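GH26C (Muricauda sp. MAR_2010_75, PDB 6Q78) probably hydrolyses internal beta-1,4-mannosidic bonds in mannans as an endo-beta-1,4-mannanase of glycoside hydrolase family 26, with a TIM-barrel fold. Local coordinates at residues Y196-E201 against F251-L256; Y299-N304 against T336-V340; S321-E325 against N363-I367. All blocks are in the same frame, centred on the assembly; numbering follows the deposited sequence.

How the contacts relate
All three contacts belong to one (beta/alpha)8 barrel. Contact 1 comes first along the chain and joins two outer helices, 193-208 and 242-259, on the far side of the chain's centre from contact 2; their centres lie 33 Å apart. Contacts 2 and 3 alternate in sequence: 299-304 and 336-340 follow strands 293-298 and 330-336, whereas 321-325 on helix 306-327 meets 363-367, which leads into strand 369-372. Their centres are 21 Å apart, their nearest atoms about 8 Å, without touching. Contact 2 thus links loops at the C-terminal strand ends, where such barrels carry their active sites; contact 1 lies in the surrounding helical layer, and contact 3 joins one of those helices to the loop that enters the next strand.

Contact 1: residues Y196-E201 against F251-L256; sequences YKQKLE and FTVTYL
Two alpha-helical segments, 196-201 and 251-256, run in broadly the same direction, their axes 10.6 Å apart at closest approach and crossed at -51°. The nearest CA pair is Leu200 with Leu256, 6.9 Å apart, and together the segments bury 400 Å². On the second helix, Phe251 comes first: its CA-CB bond points toward the partner, and with chi1 t its ring meets the Tyr196 ring edge (Phe251 CD2 to Tyr196 CE2, 4.1 Å), the aliphatic chain of Lys197 (Phe251 CZ to Lys197 CG, 3.8 Å) and Leu200 CD1, 4.1 Å from Phe251 CE2. Thr252 follows, small enough to sit in the interface while offering a hydroxyl. Tyr196, with chi1 t, reaches across so that its OH donates to Thr252 OG1 at 2.7 Å, and Thr252 is also tied to the carbonyl of Leu248. One turn after Phe251, Tyr255, chi1 t, lays one ring face against Lys197, a CH-pi contact with Lys197 CG 4.2 Å from the Tyr255 ring centroid. Tyr255 OH donates to Glu201 OE2 at 2.6 Å, so the amphipathic tyrosine packs its ring on Leu200 (Tyr255 CD2 to Leu200 CD1, 3.8 Å) and keeps its hydroxyl for the polar margin. Leu256, mt, closes the row, its CD2 4.4 Å from Leu200 CB, and touches Met265 of strand 265-269. Leu200, also mt, sits as a single knob in a hole formed by Phe251, Thr252, Tyr255 and Leu256; such side-by-side packing of consecutive helices, those following strands 153-157 and 220-223, builds the outer layer of a TIM barrel.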
loop_
_atom_site.group_PDB
_atom_site.type_symbol
_atom_site.label_atom_id
_atom_site.label_comp_id
_atom_site.label_asym_id
_atom_site.label_seq_id
_atom_site.Cartn_x
_atom_site.Cartn_y
_atom_site.Cartn_z
ATOM N N TYR A 196 11.035 -19.544 1.414
ATOM C CA TYR A 196 10.627 -18.167 1.697
ATOM C C TYR A 196 11.823 -17.211 1.646
ATOM O O TYR A 196 11.710 -16.093 1.116
ATOM C CB TYR A 196 9.961 -18.113 3.073
ATOM C CG TYR A 196 9.511 -16.737 3.468
ATOM C CD1 TYR A 196 8.662 -16.010 2.634
ATOM C CD2 TYR A 196 9.934 -16.145 4.661
ATOM C CE1 TYR A 196 8.224 -14.732 2.972
ATOM C CE2 TYR A 196 9.482 -14.842 5.030
ATOM C CZ TYR A 196 8.640 -14.160 4.157
ATOM O OH TYR A 196 8.192 -12.891 4.421
ATOM N N LYS A 197 12.975 -17.623 2.171
ATOM C CA LYS A 197 14.162 -16.779 2.058
ATOM C C LYS A 197 14.484 -16.488 0.603
ATOM O O LYS A 197 14.855 -15.361 0.270
ATOM C CB LYS A 197 15.351 -17.404 2.788
ATOM C CG LYS A 197 15.223 -17.318 4.315
ATOM C CD LYS A 197 16.482 -17.800 5.067
ATOM C CE LYS A 197 16.810 -19.234 4.884
ATOM N NZ LYS A 197 18.005 -19.427 5.780
ATOM N N GLN A 198 14.319 -17.485 -0.288
ATOM C CA GLN A 198 14.586 -17.245 -1.707
ATOM C C GLN A 198 13.622 -16.219 -2.282
ATOM O O GLN A 198 14.018 -15.391 -3.113
ATOM C CB GLN A 198 14.534 -18.569 -2.478
ATOM C CG GLN A 198 15.144 -18.487 -3.878
ATOM C CD GLN A 198 14.261 -17.762 -4.877
ATOM O OE1 GLN A 198 13.048 -17.971 -4.928
ATOM N NE2 GLN A 198 14.874 -16.886 -5.678
ATOM N N LYS A 199 12.355 -16.248 -1.860
ATOM C CA LYS A 199 11.414 -15.226 -2.331
ATOM C C LYS A 199 11.826 -13.834 -1.859
ATOM O O LYS A 199 11.727 -12.853 -2.612
ATOM C CB LYS A 199 9.997 -15.529 -1.839
ATOM C CG LYS A 199 9.402 -16.853 -2.313
ATOM C CD LYS A 199 9.512 -17.040 -3.832
ATOM C CE LYS A 199 8.675 -18.274 -4.240
ATOM N NZ LYS A 199 8.738 -18.501 -5.738
ATOM N N LEU A 200 12.255 -13.715 -0.589
ATOM C CA LEU A 200 12.736 -12.413 -0.112
ATOM C C LEU A 200 13.983 -11.975 -0.870
ATOM O O LEU A 200 14.175 -10.780 -1.129
ATOM C CB LEU A 200 13.004 -12.446 1.395
ATOM C CG LEU A 200 11.746 -12.727 2.225
ATOM C CD1 LEU A 200 12.219 -12.656 3.675
ATOM C CD2 LEU A 200 10.632 -11.711 1.970
ATOM N N GLU A 201 14.841 -12.925 -1.230
ATOM C CA GLU A 201 16.018 -12.575 -2.025
ATOM C C GLU A 201 15.612 -12.032 -3.389
ATOM O O GLU A 201 16.251 -11.098 -3.901
ATOM C CB GLU A 201 16.940 -13.792 -2.145
ATOM C CG GLU A 201 17.618 -14.117 -0.797
ATOM C CD GLU A 201 18.044 -15.578 -0.633
ATOM O OE1 GLU A 201 18.148 -16.312 -1.648
ATOM O OE2 GLU A 201 18.285 -16.002 0.527
ATOM N N PHE A 251 11.130 -11.383 11.350
ATOM C CA PHE A 251 12.091 -12.078 10.510
ATOM C C PHE A 251 12.191 -11.408 9.150
ATOM O O PHE A 251 13.305 -11.197 8.629
ATOM C CB PHE A 251 11.714 -13.544 10.308
ATOM C CG PHE A 251 12.588 -14.205 9.318
ATOM C CD1 PHE A 251 13.829 -14.691 9.706
ATOM C CD2 PHE A 251 12.198 -14.302 7.992
ATOM C CE1 PHE A 251 14.672 -15.250 8.771
ATOM C CE2 PHE A 251 13.040 -14.855 7.052
ATOM C CZ PHE A 251 14.272 -15.328 7.437
ATOM N N THR A 252 11.049 -11.033 8.573
ATOM C CA THR A 252 11.041 -10.493 7.215
ATOM C C THR A 252 11.744 -9.148 7.160
ATOM O O THR A 252 12.563 -8.896 6.260
ATOM C CB THR A 252 9.594 -10.368 6.738
ATOM O OG1 THR A 252 9.020 -11.678 6.707
ATOM C CG2 THR A 252 9.519 -9.796 5.348
ATOM N N VAL A 253 11.412 -8.252 8.094
ATOM C CA VAL A 253 12.079 -6.945 8.084
ATOM C C VAL A 253 13.585 -7.104 8.249
ATOM O O VAL A 253 14.382 -6.481 7.527
ATOM C CB VAL A 253 11.476 -6.051 9.175
ATOM C CG1 VAL A 253 12.306 -4.774 9.346
ATOM C CG2 VAL A 253 10.044 -5.713 8.785
ATOM N N THR A 254 14.008 -7.914 9.231
ATOM C CA THR A 254 15.430 -8.047 9.498
ATOM C C THR A 254 16.157 -8.706 8.338
ATOM O O THR A 254 17.285 -8.319 8.006
ATOM C CB THR A 254 15.596 -8.818 10.804
ATOM O OG1 THR A 254 15.019 -8.041 11.874
ATOM C CG2 THR A 254 17.060 -9.108 11.121
ATOM N N TYR A 255 15.535 -9.701 7.699
ATOM C CA TYR A 255 16.216 -10.364 6.595
ATOM C C TYR A 255 16.406 -9.409 5.421
ATOM O O TYR A 255 17.487 -9.375 4.810
ATOM C CB TYR A 255 15.425 -11.601 6.171
ATOM C CG TYR A 255 16.227 -12.583 5.330
ATOM C CD1 TYR A 255 17.196 -13.378 5.907
ATOM C CD2 TYR A 255 15.993 -12.734 3.972
ATOM C CE1 TYR A 255 17.926 -14.278 5.154
ATOM C CE2 TYR A 255 16.712 -13.656 3.208
ATOM C CZ TYR A 255 17.685 -14.406 3.807
ATOM O OH TYR A 255 18.426 -15.319 3.063
ATOM N N LEU A 256 15.377 -8.615 5.106
ATOM C CA LEU A 256 15.502 -7.649 4.013
ATOM C C LEU A 256 16.478 -6.524 4.346
ATOM O O LEU A 256 17.376 -6.212 3.549
ATOM C CB LEU A 256 14.145 -7.043 3.700
ATOM C CG LEU A 256 13.228 -8.024 2.946
ATOM C CD1 LEU A 256 11.812 -7.508 2.970
ATOM C CD2 LEU A 256 13.707 -8.139 1.510
#

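Contact 2: residues Y299-N304 against T336-V340; sequences YGDFNN and TGYFV
Tyr299, Tyr338 and Thr336 carry most of the 399 Å² buried here. Segment 299-304 makes a short 3-10 turn at 300-302, then an inverse gamma turn centred on Asn303; 336-340 is extended. The CA atoms of Tyr299 and Thr336 stand 5.2 Å apart, those of Asn303 and Tyr338 6.2 Å. Tyr299 (chi1 m) lays one ring face over Thr336 CA, sets CD2 3.4 Å from Gly337 O, and runs nearly parallel to the Phe339 ring but slid aside (17°, centroids 5.5 Å apart). Tyr299 OH is hydrogen-bonded to Glu335, on the strand that carries the nucleophile in clan GH-A enzymes, and a Tris molecule, probably from crystallisation, lies about 4 Å from the Tyr299 side chain, consistent with bordering the active site. Gly337 suits angles (144/162) that would jam a CB against the preceding carbonyl. Water 1 donates to Tyr299 O and Gly337 O, 2.8 Å each. Thr336 OG1, hydrogen-bonded to Asn298 O, lies 3.4 Å from Phe302 CE2. Tyr338 (chi1 t) sets CD1 3.7 Å from Phe302 O; Tyr338 OH is hydrogen-bonded to Asn345. Phe302 and Thr336 pack on Leu356 of helix 351-361, Phe302 also on Ala313 of helix 306-327, and Val340 pairs with Tyr380 in strand 379-380.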
loop_
_atom_site.group_PDB
_atom_site.type_symbol
_atom_site.label_atom_id
_atom_site.label_comp_id
_atom_site.label_asym_id
_atom_site.label_seq_id
_atom_site.Cartn_x
_atom_site.Cartn_y
_atom_site.Cartn_z
ATOM N N TYR A 299 -12.814 -1.122 2.645
ATOM C CA TYR A 299 -13.913 -1.065 1.690
ATOM C C TYR A 299 -15.260 -1.252 2.378
ATOM O O TYR A 299 -16.244 -0.624 1.977
ATOM C CB TYR A 299 -13.777 -2.198 0.663
ATOM C CG TYR A 299 -12.460 -2.173 -0.110
ATOM C CD1 TYR A 299 -11.311 -2.793 0.396
ATOM C CD2 TYR A 299 -12.363 -1.474 -1.316
ATOM C CE1 TYR A 299 -10.116 -2.784 -0.346
ATOM C CE2 TYR A 299 -11.187 -1.417 -2.011
ATOM C CZ TYR A 299 -10.083 -2.090 -1.531
ATOM O OH TYR A 299 -8.894 -2.046 -2.265
ATOM N N GLY A 300 -15.311 -2.073 3.423
ATOM C CA GLY A 300 -16.598 -2.465 3.981
ATOM C C GLY A 300 -17.412 -1.311 4.543
ATOM O O GLY A 300 -18.639 -1.280 4.382
ATOM N N ASP A 301 -16.746 -0.336 5.195
ATOM C CA ASP A 301 -17.527 0.747 5.779
ATOM C C ASP A 301 -18.048 1.718 4.735
ATOM O O ASP A 301 -18.952 2.508 5.049
ATOM C CB ASP A 301 -16.728 1.465 6.858
ATOM C CG ASP A 301 -16.459 0.575 8.062
ATOM O OD1 ASP A 301 -17.345 -0.238 8.421
ATOM O OD2 ASP A 301 -15.351 0.691 8.638
ATOM N N PHE A 302 -17.575 1.599 3.500
ATOM C CA PHE A 302 -18.025 2.418 2.384
ATOM C C PHE A 302 -18.996 1.695 1.457
ATOM O O PHE A 302 -19.516 2.308 0.520
ATOM C CB PHE A 302 -16.822 2.940 1.592
ATOM C CG PHE A 302 -15.929 3.869 2.378
ATOM C CD1 PHE A 302 -16.390 5.113 2.790
ATOM C CD2 PHE A 302 -14.638 3.492 2.720
ATOM C CE1 PHE A 302 -15.586 5.966 3.518
ATOM C CE2 PHE A 302 -13.822 4.359 3.450
ATOM C CZ PHE A 302 -14.305 5.607 3.837
ATOM N N ASN A 303 -19.305 0.425 1.719
ATOM C CA ASN A 303 -20.077 -0.369 0.759
ATOM C C ASN A 303 -21.572 -0.194 1.026
ATOM O O ASN A 303 -22.245 -1.037 1.630
ATOM C CB ASN A 303 -19.661 -1.835 0.806
ATOM C CG ASN A 303 -20.211 -2.617 -0.385
ATOM O OD1 ASN A 303 -21.110 -2.149 -1.069
ATOM N ND2 ASN A 303 -19.654 -3.800 -0.642
ATOM N N ASN A 304 -22.094 0.952 0.575
ATOM C CA ASN A 304 -23.509 1.295 0.748
ATOM C C ASN A 304 -23.944 1.174 2.210
ATOM O O ASN A 304 -24.974 0.573 2.520
ATOM C CB ASN A 304 -24.421 0.397 -0.096
ATOM C CG ASN A 304 -24.199 0.522 -1.565
ATOM O OD1 ASN A 304 -23.702 -0.411 -2.203
ATOM N ND2 ASN A 304 -24.611 1.644 -2.133
ATOM N N THR A 336 -8.738 1.629 -0.435
ATOM C CA THR A 336 -10.141 1.964 -0.267
ATOM C C THR A 336 -10.790 2.044 -1.643
ATOM O O THR A 336 -10.146 1.835 -2.685
ATOM C CB THR A 336 -10.309 3.280 0.512
ATOM O OG1 THR A 336 -11.668 3.404 0.975
ATOM C CG2 THR A 336 -9.916 4.478 -0.364
ATOM N N GLY A 337 -12.092 2.305 -1.631
ATOM C CA GLY A 337 -12.841 2.416 -2.867
ATOM C C GLY A 337 -14.238 1.862 -2.704
ATOM O O GLY A 337 -14.554 1.138 -1.751
ATOM N N TYR A 338 -15.099 2.249 -3.625
ATOM C CA TYR A 338 -16.422 1.654 -3.791
ATOM C C TYR A 338 -16.489 1.205 -5.243
ATOM O O TYR A 338 -16.459 2.043 -6.152
ATOM C CB TYR A 338 -17.547 2.646 -3.490
ATOM C CG TYR A 338 -18.893 2.004 -3.738
ATOM C CD1 TYR A 338 -19.360 1.013 -2.904
ATOM C CD2 TYR A 338 -19.695 2.381 -4.817
ATOM C CE1 TYR A 338 -20.576 0.397 -3.128
ATOM C CE2 TYR A 338 -20.930 1.771 -5.036
ATOM C CZ TYR A 338 -21.340 0.773 -4.185
ATOM O OH TYR A 338 -22.561 0.145 -4.385
ATOM N N PHE A 339 -16.541 -0.105 -5.463
ATOM C CA PHE A 339 -16.477 -0.652 -6.814
ATOM C C PHE A 339 -17.835 -0.567 -7.501
ATOM O O PHE A 339 -18.850 -1.015 -6.953
ATOM C CB PHE A 339 -16.018 -2.109 -6.785
ATOM C CG PHE A 339 -14.611 -2.323 -6.316
ATOM C CD1 PHE A 339 -13.543 -2.132 -7.169
ATOM C CD2 PHE A 339 -14.366 -2.792 -5.034
ATOM C CE1 PHE A 339 -12.238 -2.378 -6.736
ATOM C CE2 PHE A 339 -13.072 -3.019 -4.590
ATOM C CZ PHE A 339 -12.002 -2.807 -5.446
ATOM N N VAL A 340 -17.845 -0.009 -8.716
ATOM C CA VAL A 340 -19.051 0.169 -9.515
ATOM C C VAL A 340 -18.938 -0.701 -10.752
ATOM O O VAL A 340 -17.951 -0.616 -11.493
ATOM C CB VAL A 340 -19.232 1.643 -9.923
ATOM C CG1 VAL A 340 -20.434 1.803 -10.846
ATOM C CG2 VAL A 340 -19.400 2.520 -8.696
HETATM O O HOH W 1 -16.795 -0.109 -0.708
#

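Contact 3: residues S321-E325 against N363-I367; sequences SDLAE and NDVKI
A salt bridge joins Lys366 NZ to Glu325 OE1 at 3.0 Å, and the Lys366 backbone N donates to Ser321 OG at 2.9 Å (N-H...O angle 162°). Ser321 and Glu325 lie one turn apart in alpha-helical 321-325 (Glu325 N hydrogen-bonded to Ser321 O, 3.0 Å), and both point toward the partner: the short serine (chi1 t) meets the main chain, while the long glutamate (m, t) reaches the end of the extended Lys366 (mttt). Gln78 is a second partner of that ammonium group. Water 2 donates to Ser321 O and Lys366 O, both 2.9 Å away, and water 3 lies 2.7 Å from both Glu325 OE2 and Asp364 O. In the (beta/alpha)8 barrel these bonds join the chain running from helix 351-361 to strand 369-372 to the flank of helix 306-327. Asn363 and Asp364 have left-handed helical angles, after which 365-367 is extended; the closest CA atoms, those of Ser321 and Lys366, are 5.6 Å apart. Packing is slight, 201 Å² in all, with Ser321 CB 4.2 Å from Val365 CG1. Val365, directed away from 321-325, rests on Asn314 and Leu317 of helix 306-327, and buried Ile367 meets Leu317 and Ala331 of strand 330-336.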
loop_
_atom_site.group_PDB
_atom_site.type_symbol
_atom_site.label_atom_id
_atom_site.label_comp_id
_atom_site.label_asym_id
_atom_site.label_seq_id
_atom_site.Cartn_x
_atom_site.Cartn_y
_atom_site.Cartn_z
ATOM N N SER A 321 -4.466 7.214 12.979
ATOM C CA SER A 321 -3.824 8.530 12.959
ATOM C C SER A 321 -3.293 8.914 14.345
ATOM O O SER A 321 -2.184 9.457 14.465
ATOM C CB SER A 321 -4.826 9.559 12.433
ATOM O OG SER A 321 -4.353 10.889 12.547
ATOM N N ASP A 322 -4.058 8.621 15.401
ATOM C CA ASP A 322 -3.586 8.919 16.755
ATOM C C ASP A 322 -2.337 8.116 17.100
ATOM O O ASP A 322 -1.398 8.645 17.719
ATOM C CB ASP A 322 -4.661 8.614 17.805
ATOM C CG ASP A 322 -5.755 9.660 17.873
ATOM O OD1 ASP A 322 -5.564 10.784 17.342
ATOM O OD2 ASP A 322 -6.806 9.358 18.511
ATOM N N LEU A 323 -2.318 6.828 16.746
ATOM C CA LEU A 323 -1.146 6.019 17.056
ATOM C C LEU A 323 0.067 6.479 16.265
ATOM O O LEU A 323 1.191 6.490 16.786
ATOM C CB LEU A 323 -1.427 4.557 16.745
ATOM C CG LEU A 323 -2.311 3.838 17.740
ATOM C CD1 LEU A 323 -2.651 2.468 17.120
ATOM C CD2 LEU A 323 -1.603 3.687 19.089
ATOM N N ALA A 324 -0.132 6.852 14.994
ATOM C CA ALA A 324 0.983 7.378 14.207
ATOM C C ALA A 324 1.533 8.677 14.798
ATOM O O ALA A 324 2.748 8.910 14.797
ATOM C CB ALA A 324 0.526 7.582 12.761
ATOM N N GLU A 325 0.660 9.547 15.311
ATOM C CA GLU A 325 1.161 10.747 15.981
ATOM C C GLU A 325 1.966 10.376 17.226
ATOM O O GLU A 325 3.062 10.900 17.449
ATOM C CB GLU A 325 -0.011 11.656 16.333
ATOM C CG GLU A 325 -0.603 12.393 15.151
ATOM C CD GLU A 325 -1.323 13.659 15.555
ATOM O OE1 GLU A 325 -0.648 14.659 15.884
ATOM O OE2 GLU A 325 -2.567 13.646 15.558
ATOM N N ASN A 363 -12.404 15.367 12.288
ATOM C CA ASN A 363 -11.787 15.119 13.587
ATOM C C ASN A 363 -10.263 15.084 13.494
ATOM O O ASN A 363 -9.599 14.323 14.205
ATOM C CB ASN A 363 -12.345 13.851 14.250
ATOM C CG ASN A 363 -12.137 13.831 15.762
ATOM O OD1 ASN A 363 -12.029 14.886 16.408
ATOM N ND2 ASN A 363 -12.086 12.631 16.334
ATOM N N ASP A 364 -9.695 15.897 12.604
ATOM C CA ASP A 364 -8.240 16.090 12.552
ATOM C C ASP A 364 -7.456 14.794 12.296
ATOM O O ASP A 364 -6.368 14.601 12.832
ATOM C CB ASP A 364 -7.745 16.803 13.815
ATOM C CG ASP A 364 -8.371 18.174 13.964
ATOM O OD1 ASP A 364 -8.081 19.034 13.101
ATOM O OD2 ASP A 364 -9.159 18.392 14.915
ATOM N N VAL A 365 -8.005 13.898 11.471
ATOM C CA VAL A 365 -7.222 12.770 10.959
ATOM C C VAL A 365 -6.022 13.305 10.174
ATOM O O VAL A 365 -6.132 14.280 9.417
ATOM C CB VAL A 365 -8.127 11.873 10.086
ATOM C CG1 VAL A 365 -7.314 10.855 9.253
ATOM C CG2 VAL A 365 -9.177 11.130 10.946
ATOM N N LYS A 366 -4.857 12.681 10.374
ATOM C CA LYS A 366 -3.622 13.014 9.663
ATOM C C LYS A 366 -3.100 11.758 8.978
ATOM O O LYS A 366 -2.649 10.819 9.649
ATOM C CB LYS A 366 -2.570 13.569 10.619
ATOM C CG LYS A 366 -2.944 14.896 11.249
ATOM C CD LYS A 366 -1.858 15.357 12.216
ATOM C CE LYS A 366 -2.288 16.621 12.922
ATOM N NZ LYS A 366 -1.322 16.955 14.008
ATOM N N ILE A 367 -3.136 11.730 7.637
ATOM C CA ILE A 367 -2.645 10.580 6.878
ATOM C C ILE A 367 -1.742 11.088 5.766
ATOM O O ILE A 367 -1.969 12.165 5.217
ATOM C CB ILE A 367 -3.786 9.734 6.266
ATOM C CG1 ILE A 367 -4.760 10.625 5.485
ATOM C CG2 ILE A 367 -4.511 8.883 7.336
ATOM C CD1 ILE A 367 -5.558 9.852 4.420
HETATM O O HOH W 2 -1.063 10.671 12.079
HETATM O O HOH W 3 -4.661 15.167 14.857
#